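Side-chain contacts in GTP pyrophosphokinase (Chlorobaculum tepidum, PDB 3IBW), which probably makes the alarmone pppGpp from ATP and GTP as a full-length enzyme, whose ACT domain, crystallised here, is probably regulatory: residues I8-E13 / D64-V69; G12-G17 / L38-G43; R34-N39 / F45-M50. The protein carries 1 engineered substitution. All coordinates share one frame; numbering follows the deposited sequence.

In the fold
The three contacts belong to one ACT domain and meet on its four-stranded antiparallel sheet. Contact 1 lays helix 56-67 on strand 4-13, contact 3 zips the hairpin of strands 32-41 and 44-53, and contact 2 ties the end of strand 4-13 to the turn of that hairpin. The centres of contacts 1 and 3 are about 11 Å apart, and strands 4-13 and 44-53 lie side by side, joined by backbone bonds such as C47 with I10. Contact 2 lies about 12 Å from contact 1 and 13 Å from contact 3, centre to centre. Contacts 2 and 3 both touch the second subunit, where D14 and R34 pair across the interface.

Contact 1 of 3, residues I8-E13 / D64-V69; sequences IRIVGE and DKLRKV
Where L66 rests on I8 and I10 the touching groups are all aliphatic; the flat groups lie beside them, within 64-69. The guanidinium of R67 has CG of the D64 carboxylate at its edge, in the guanidinium plane, and NH1 of R67 reaches OD1 of D64 at 2.9 Å in a salt bridge. The N-H of this bond is bent (138°), and the oxygen is met on its anti side, 15° out of the carboxylate plane. NH2 of R67 goes on to the carbonyl oxygen of V75 in strand 72-78, which fixes the rotation of the guanidinium and joins the helix end to the sheet.

The buried touch itself is made by one methyl. CD1 of L66 comes 3.9 Å from CD1 of I10 and 4.0 Å from CG1 of I10, the two side chains crossing at about a right angle. On I8 the branch used is CG2, 4.2 Å from CD1 of L66. This is the helix-on-sheet layer of the ferredoxin-like ACT fold, in which both helices cover the same face of an antiparallel sheet. I8 and I10, alternate residues of a strand, both present their side chains to that face, and their beta-branched bulk suits an extended backbone; leucine suits the helix, its branch lying one carbon further out. I22 and V25 of helix 18-28 also pack on L66, while L59 and M63 cover I8.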
# COMPACT_ATOMS: atom_id res chain seq x y z
N ILE A 8 1.46 -2.80 -12.31
CA ILE A 8 0.08 -2.34 -12.49
C ILE A 8 0.01 -0.87 -12.07
O ILE A 8 0.55 -0.49 -11.03
CB ILE A 8 -0.92 -3.10 -11.57
CG1 ILE A 8 -0.91 -4.60 -11.87
CG2 ILE A 8 -2.33 -2.54 -11.77
CD1 ILE A 8 -1.78 -5.40 -10.91
N ARG A 9 -0.65 -0.05 -12.87
CA ARG A 9 -0.80 1.36 -12.53
C ARG A 9 -2.28 1.68 -12.37
O ARG A 9 -3.09 1.38 -13.26
CB ARG A 9 -0.20 2.26 -13.61
CG ARG A 9 -0.50 3.75 -13.40
CD ARG A 9 0.39 4.61 -14.27
NE ARG A 9 0.03 6.02 -14.26
CZ ARG A 9 0.47 6.91 -13.37
NH1 ARG A 9 1.28 6.53 -12.38
NH2 ARG A 9 0.12 8.18 -13.48
N ILE A 10 -2.63 2.28 -11.24
CA ILE A 10 -4.01 2.66 -10.95
C ILE A 10 -4.08 4.17 -10.75
O ILE A 10 -3.21 4.76 -10.11
CB ILE A 10 -4.51 1.99 -9.63
CG1 ILE A 10 -4.33 0.48 -9.71
CG2 ILE A 10 -5.98 2.35 -9.37
CD1 ILE A 10 -3.22 -0.04 -8.82
N VAL A 11 -5.10 4.79 -11.33
CA VAL A 11 -5.31 6.23 -11.18
C VAL A 11 -6.79 6.36 -10.81
O VAL A 11 -7.66 5.76 -11.45
CB VAL A 11 -5.00 7.01 -12.49
CG1 VAL A 11 -5.19 8.51 -12.25
CG2 VAL A 11 -3.57 6.72 -12.96
N GLY A 12 -7.07 7.14 -9.77
CA GLY A 12 -8.44 7.31 -9.32
C GLY A 12 -8.67 8.61 -8.58
O GLY A 12 -7.75 9.41 -8.42
N GLU A 13 -9.89 8.81 -8.10
CA GLU A 13 -10.25 10.03 -7.39
C GLU A 13 -9.77 10.00 -5.94
O GLU A 13 -9.88 8.98 -5.27
CB GLU A 13 -11.77 10.23 -7.42
CG GLU A 13 -12.55 9.11 -6.75
CD GLU A 13 -14.05 9.35 -6.74
OE1 GLU A 13 -14.52 10.16 -7.57
OE2 GLU A 13 -14.76 8.73 -5.92
N ASP A 64 -8.76 -6.46 -12.92
CA ASP A 64 -10.22 -6.34 -13.04
C ASP A 64 -10.84 -5.98 -11.68
O ASP A 64 -11.77 -5.18 -11.62
CB ASP A 64 -10.82 -7.64 -13.59
CG ASP A 64 -10.57 -7.80 -15.08
OD1 ASP A 64 -10.07 -6.85 -15.71
OD2 ASP A 64 -10.88 -8.88 -15.62
N LYS A 65 -10.34 -6.56 -10.59
CA LYS A 65 -10.83 -6.26 -9.25
C LYS A 65 -10.62 -4.78 -8.92
O LYS A 65 -11.49 -4.12 -8.36
CB LYS A 65 -10.08 -7.09 -8.20
CG LYS A 65 -10.65 -8.48 -7.97
CD LYS A 65 -10.41 -8.92 -6.53
CE LYS A 65 -11.32 -8.18 -5.55
NZ LYS A 65 -12.49 -9.01 -5.10
N LEU A 66 -9.44 -4.26 -9.27
CA LEU A 66 -9.13 -2.85 -9.03
C LEU A 66 -9.97 -1.93 -9.91
O LEU A 66 -10.41 -0.87 -9.46
CB LEU A 66 -7.65 -2.59 -9.30
CG LEU A 66 -6.67 -3.17 -8.28
CD1 LEU A 66 -5.29 -3.31 -8.91
CD2 LEU A 66 -6.61 -2.26 -7.06
N ARG A 67 -10.19 -2.33 -11.16
CA ARG A 67 -10.94 -1.49 -12.09
C ARG A 67 -12.41 -1.37 -11.71
O ARG A 67 -13.07 -0.39 -12.04
CB ARG A 67 -10.79 -2.00 -13.54
CG ARG A 67 -11.05 -0.93 -14.60
CD ARG A 67 -10.86 -1.44 -16.03
NE ARG A 67 -9.47 -1.79 -16.34
CZ ARG A 67 -8.97 -3.01 -16.27
NH1 ARG A 67 -9.75 -4.02 -15.91
NH2 ARG A 67 -7.70 -3.23 -16.57
N LYS A 68 -12.92 -2.37 -10.98
CA LYS A 68 -14.31 -2.37 -10.56
C LYS A 68 -14.59 -1.52 -9.33
O LYS A 68 -15.75 -1.33 -8.96
CB LYS A 68 -14.80 -3.81 -10.33
CG LYS A 68 -15.03 -4.58 -11.62
CD LYS A 68 -15.48 -6.01 -11.35
CE LYS A 68 -15.56 -6.81 -12.64
NZ LYS A 68 -15.26 -8.25 -12.40
N VAL A 69 -13.54 -1.01 -8.69
CA VAL A 69 -13.73 -0.16 -7.52
C VAL A 69 -14.24 1.21 -7.99
O VAL A 69 -13.57 1.91 -8.75
CB VAL A 69 -12.42 0.03 -6.74
CG1 VAL A 69 -12.62 1.02 -5.60
CG2 VAL A 69 -11.96 -1.32 -6.18

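Contact 2 of 3, residues G12-G17 / L38-G43; sequences GEDKNG and LNAKDG. Engineered in segment 12-17: N16 (natural residue Ile).
A40, which follows L38 and N39, the two residues that pair with a strand of the second subunit, is the first of 38-43 to meet the other segment: its methyl sits over a face of the D14 carboxylate, 3.7 Å from OD2, with CG of D14 at 3.8 Å and OD1 of D14 at 3.9 Å. The carboxylate stands there because CG of D14 is anti to its own backbone N (chi1 175°), extending the group across to the strand. Alanine suits the place, being small enough to let the carboxylate lie close above it. The chain then turns through D42 and G43, whose backbone angles are those of a type I' turn. Both have positive phi, and at G43 a side chain would strike the preceding carbonyl oxygen, which calls for glycine.

G43 makes the direct polar link. Its carbonyl oxygen receives the backbone N-H of D14 at 2.9 Å in a nearly straight bond (167°), although the donor stands well above the carbonyl plane, 42° out of it. CB of D14 lies 3.4 Å from the same oxygen. The amide of G43 is satisfied by a water at 2.8 Å from its N, and that water donates to OD2 of D14, also at 2.8 Å. D14 is therefore held by backbone and side chain together. It is the centre of an inverse gamma turn, which bends the chain out of strand 4-13 toward helix 18-28.

OD1 of D14 is salt-bridged to NH2 of R34 of the second subunit, and that arginine also packs on A40. The strand pairing across this interface gives the continuous intersubunit sheet of a side-by-side ACT-domain dimer.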
# COMPACT_ATOMS: atom_id res chain seq x y z
N GLY A 12 -7.07 7.14 -9.77
CA GLY A 12 -8.44 7.31 -9.32
C GLY A 12 -8.67 8.61 -8.58
O GLY A 12 -7.75 9.41 -8.42
N GLU A 13 -9.89 8.81 -8.10
CA GLU A 13 -10.25 10.03 -7.39
C GLU A 13 -9.77 10.00 -5.94
O GLU A 13 -9.88 8.98 -5.27
CB GLU A 13 -11.77 10.23 -7.42
CG GLU A 13 -12.55 9.11 -6.75
CD GLU A 13 -14.05 9.35 -6.74
OE1 GLU A 13 -14.52 10.16 -7.57
OE2 GLU A 13 -14.76 8.73 -5.92
N ASP A 14 -9.22 11.11 -5.47
CA ASP A 14 -8.74 11.20 -4.09
C ASP A 14 -9.88 11.78 -3.26
O ASP A 14 -9.87 12.95 -2.89
CB ASP A 14 -7.49 12.09 -4.04
CG ASP A 14 -7.00 12.33 -2.62
OD1 ASP A 14 -7.16 11.43 -1.76
OD2 ASP A 14 -6.43 13.41 -2.37
N LYS A 15 -10.85 10.92 -2.96
CA LYS A 15 -12.05 11.28 -2.21
C LYS A 15 -12.52 10.10 -1.39
O LYS A 15 -12.07 8.97 -1.58
CB LYS A 15 -13.23 11.50 -3.16
CG LYS A 15 -13.27 12.75 -4.00
CD LYS A 15 -14.53 12.75 -4.88
CE LYS A 15 -14.88 14.14 -5.38
NZ LYS A 15 -16.09 14.09 -6.25
N ASN A 16 -13.41 10.38 -0.45
CA ASN A 16 -14.11 9.32 0.26
C ASN A 16 -13.32 8.08 0.70
O ASN A 16 -13.81 6.96 0.54
CB ASN A 16 -15.24 8.85 -0.69
CG ASN A 16 -15.95 10.02 -1.40
OD1 ASN A 16 -16.08 10.03 -2.64
ND2 ASN A 16 -16.43 10.98 -0.63
N GLY A 17 -12.12 8.29 1.22
CA GLY A 17 -11.31 7.17 1.67
C GLY A 17 -10.79 6.24 0.59
O GLY A 17 -10.49 5.08 0.85
N LEU A 38 2.52 5.14 -4.10
CA LEU A 38 1.21 5.79 -4.15
C LEU A 38 1.35 7.24 -3.73
O LEU A 38 2.07 7.55 -2.78
CB LEU A 38 0.22 5.06 -3.23
CG LEU A 38 -1.22 5.60 -3.18
CD1 LEU A 38 -2.19 4.47 -2.87
CD2 LEU A 38 -1.34 6.72 -2.15
N ASN A 39 0.66 8.12 -4.44
CA ASN A 39 0.71 9.54 -4.13
C ASN A 39 -0.65 10.15 -4.42
O ASN A 39 -1.24 9.87 -5.46
CB ASN A 39 1.77 10.23 -4.99
CG ASN A 39 2.76 11.00 -4.16
OD1 ASN A 39 2.40 11.98 -3.50
ND2 ASN A 39 4.02 10.58 -4.18
N ALA A 40 -1.15 10.96 -3.49
CA ALA A 40 -2.44 11.61 -3.68
C ALA A 40 -2.16 13.10 -3.82
O ALA A 40 -1.54 13.70 -2.94
CB ALA A 40 -3.35 11.33 -2.50
N LYS A 41 -2.61 13.69 -4.92
CA LYS A 41 -2.38 15.10 -5.21
C LYS A 41 -3.27 15.57 -6.37
O LYS A 41 -3.58 14.80 -7.27
CB LYS A 41 -0.91 15.28 -5.59
CG LYS A 41 -0.57 16.60 -6.28
CD LYS A 41 0.92 16.71 -6.55
CE LYS A 41 1.41 15.62 -7.48
NZ LYS A 41 2.88 15.44 -7.42
N ASP A 42 -3.65 16.85 -6.34
CA ASP A 42 -4.48 17.45 -7.38
C ASP A 42 -5.88 16.84 -7.52
O ASP A 42 -6.48 16.90 -8.60
CB ASP A 42 -3.74 17.38 -8.73
CG ASP A 42 -2.48 18.24 -8.75
OD1 ASP A 42 -2.48 19.31 -8.10
OD2 ASP A 42 -1.50 17.87 -9.44
N GLY A 43 -6.40 16.29 -6.43
CA GLY A 43 -7.72 15.68 -6.45
C GLY A 43 -7.72 14.22 -6.87
O GLY A 43 -8.77 13.57 -6.86
O HOH W 1 -5.52 15.58 -3.89

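Contact 3 of 3, residues R34-N39 / F45-M50; sequences RTIVLN and FTCNLM
I36 and L49 lie side by side and point the same way, the CG1 arm of I36 being 3.8 Å from CD1 of L49. Next to them C47 sets its sulfur against two neighbours on strand 32-41, touching both from the same side: SG lies 4.1 Å from CG2 of I36 and 4.2 Å from CD1 of L38. SG is anti to the backbone N (chi1 -178°), and the small size of the cysteine side chain lets both aliphatic groups approach it. I36, L38, C47 and L49 make one apolar, buried face of the hairpin. T35, V37, N39, T46, N48 and M50 alternate with them on the other, more exposed face, where polar residues and a valine are acceptable.

The two strands form an antiparallel beta hairpin, their short axes 4.7 Å apart at 179°, in the core sheet of the ACT fold. At one end is a classic beta bulge: R34 and T35 both face M50, and their amides reach its carbonyl oxygen from the same side of its plane, R34 N at 2.7 Å and T35 N at 3.1 Å from M50 O. M50, a selenomethionine, sets its CB 3.9 Å from CB of T35, then bends at chi2 and chi3 and leads away from strand 32-41.

At the opposite end T46 has its hydroxyl between the backbone N and the carbonyl carbon (chi1 57°), from where OG1 meets two waters, each 2.8 Å away. One water donates to the carbonyl oxygen of V37 and the other to that of N39. I36 also packs on I36 of the second subunit, while OD1 of N48 accepts from R9 on the neighbouring strand 4-13.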
# COMPACT_ATOMS: atom_id res chain seq x y z
N ARG A 34 6.05 -6.43 -4.38
CA ARG A 34 7.44 -6.01 -4.40
C ARG A 34 7.60 -4.51 -4.15
O ARG A 34 8.45 -4.10 -3.37
CB ARG A 34 8.10 -6.37 -5.74
CG ARG A 34 7.96 -7.83 -6.09
CD ARG A 34 8.03 -8.70 -4.84
NE ARG A 34 9.39 -8.83 -4.33
CZ ARG A 34 9.68 -9.18 -3.08
NH1 ARG A 34 8.70 -9.42 -2.21
NH2 ARG A 34 10.94 -9.28 -2.69
N THR A 35 6.77 -3.70 -4.80
CA THR A 35 6.86 -2.26 -4.65
C THR A 35 5.49 -1.59 -4.75
O THR A 35 4.62 -2.04 -5.49
CB THR A 35 7.74 -1.64 -5.80
OG1 THR A 35 9.04 -2.25 -5.80
CG2 THR A 35 7.89 -0.14 -5.63
N ILE A 36 5.31 -0.52 -3.98
CA ILE A 36 4.10 0.28 -4.06
C ILE A 36 4.55 1.73 -3.99
O ILE A 36 5.28 2.11 -3.07
CB ILE A 36 3.09 0.07 -2.91
CG1 ILE A 36 2.48 -1.33 -2.99
CG2 ILE A 36 1.99 1.15 -2.99
CD1 ILE A 36 1.62 -1.69 -1.78
N VAL A 37 4.17 2.53 -4.98
CA VAL A 37 4.47 3.96 -4.96
C VAL A 37 3.10 4.61 -5.18
O VAL A 37 2.58 4.62 -6.29
CB VAL A 37 5.44 4.41 -6.05
CG1 VAL A 37 5.56 5.94 -6.02
CG2 VAL A 37 6.81 3.76 -5.80
N LEU A 38 2.52 5.14 -4.10
CA LEU A 38 1.21 5.79 -4.15
C LEU A 38 1.35 7.24 -3.73
O LEU A 38 2.07 7.55 -2.78
CB LEU A 38 0.22 5.06 -3.23
CG LEU A 38 -1.22 5.60 -3.18
CD1 LEU A 38 -2.19 4.47 -2.87
CD2 LEU A 38 -1.34 6.72 -2.15
N ASN A 39 0.66 8.12 -4.44
CA ASN A 39 0.71 9.54 -4.13
C ASN A 39 -0.65 10.15 -4.42
O ASN A 39 -1.24 9.87 -5.46
CB ASN A 39 1.77 10.23 -4.99
CG ASN A 39 2.76 11.00 -4.16
OD1 ASN A 39 2.40 11.98 -3.50
ND2 ASN A 39 4.02 10.58 -4.18
N PHE A 45 -5.29 10.27 -7.12
CA PHE A 45 -4.19 9.50 -6.56
C PHE A 45 -3.68 8.62 -7.70
O PHE A 45 -4.45 8.25 -8.60
CB PHE A 45 -4.62 8.63 -5.35
CG PHE A 45 -5.42 7.42 -5.73
CD1 PHE A 45 -4.80 6.27 -6.19
CD2 PHE A 45 -6.81 7.46 -5.67
CE1 PHE A 45 -5.54 5.18 -6.62
CE2 PHE A 45 -7.57 6.37 -6.09
CZ PHE A 45 -6.93 5.22 -6.57
N THR A 46 -2.39 8.33 -7.68
CA THR A 46 -1.80 7.44 -8.66
C THR A 46 -1.11 6.37 -7.82
O THR A 46 -0.63 6.64 -6.72
CB THR A 46 -0.76 8.13 -9.57
OG1 THR A 46 0.27 8.72 -8.76
CG2 THR A 46 -1.43 9.21 -10.40
N CYS A 47 -1.08 5.15 -8.33
CA CYS A 47 -0.46 4.05 -7.62
C CYS A 47 0.21 3.10 -8.59
O CYS A 47 -0.46 2.53 -9.45
CB CYS A 47 -1.50 3.27 -6.81
SG CYS A 47 -0.81 1.92 -5.84
N ASN A 48 1.53 2.94 -8.46
CA ASN A 48 2.28 2.01 -9.30
C ASN A 48 2.62 0.85 -8.36
O ASN A 48 3.24 1.04 -7.31
CB ASN A 48 3.56 2.64 -9.84
CG ASN A 48 3.30 3.56 -11.02
OD1 ASN A 48 2.16 3.74 -11.45
ND2 ASN A 48 4.36 4.14 -11.55
N LEU A 49 2.20 -0.35 -8.75
CA LEU A 49 2.40 -1.55 -7.96
C LEU A 49 3.20 -2.59 -8.73
O LEU A 49 2.92 -2.83 -9.91
CB LEU A 49 1.01 -2.13 -7.61
CG LEU A 49 0.82 -3.57 -7.11
CD1 LEU A 49 1.39 -3.70 -5.70
CD2 LEU A 49 -0.67 -3.92 -7.11
N MSE A 50 4.22 -3.17 -8.09
CA MSE A 50 5.01 -4.22 -8.72
C MSE A 50 4.74 -5.45 -7.86
O MSE A 50 4.92 -5.41 -6.64
CB MSE A 50 6.51 -3.92 -8.72
CG MSE A 50 6.89 -2.67 -9.49
SE MSE A 50 6.61 -2.85 -11.39
CE MSE A 50 7.27 -4.65 -11.65
O HOH W 2 2.42 7.21 -7.79
O HOH W 3 -0.11 11.38 -8.03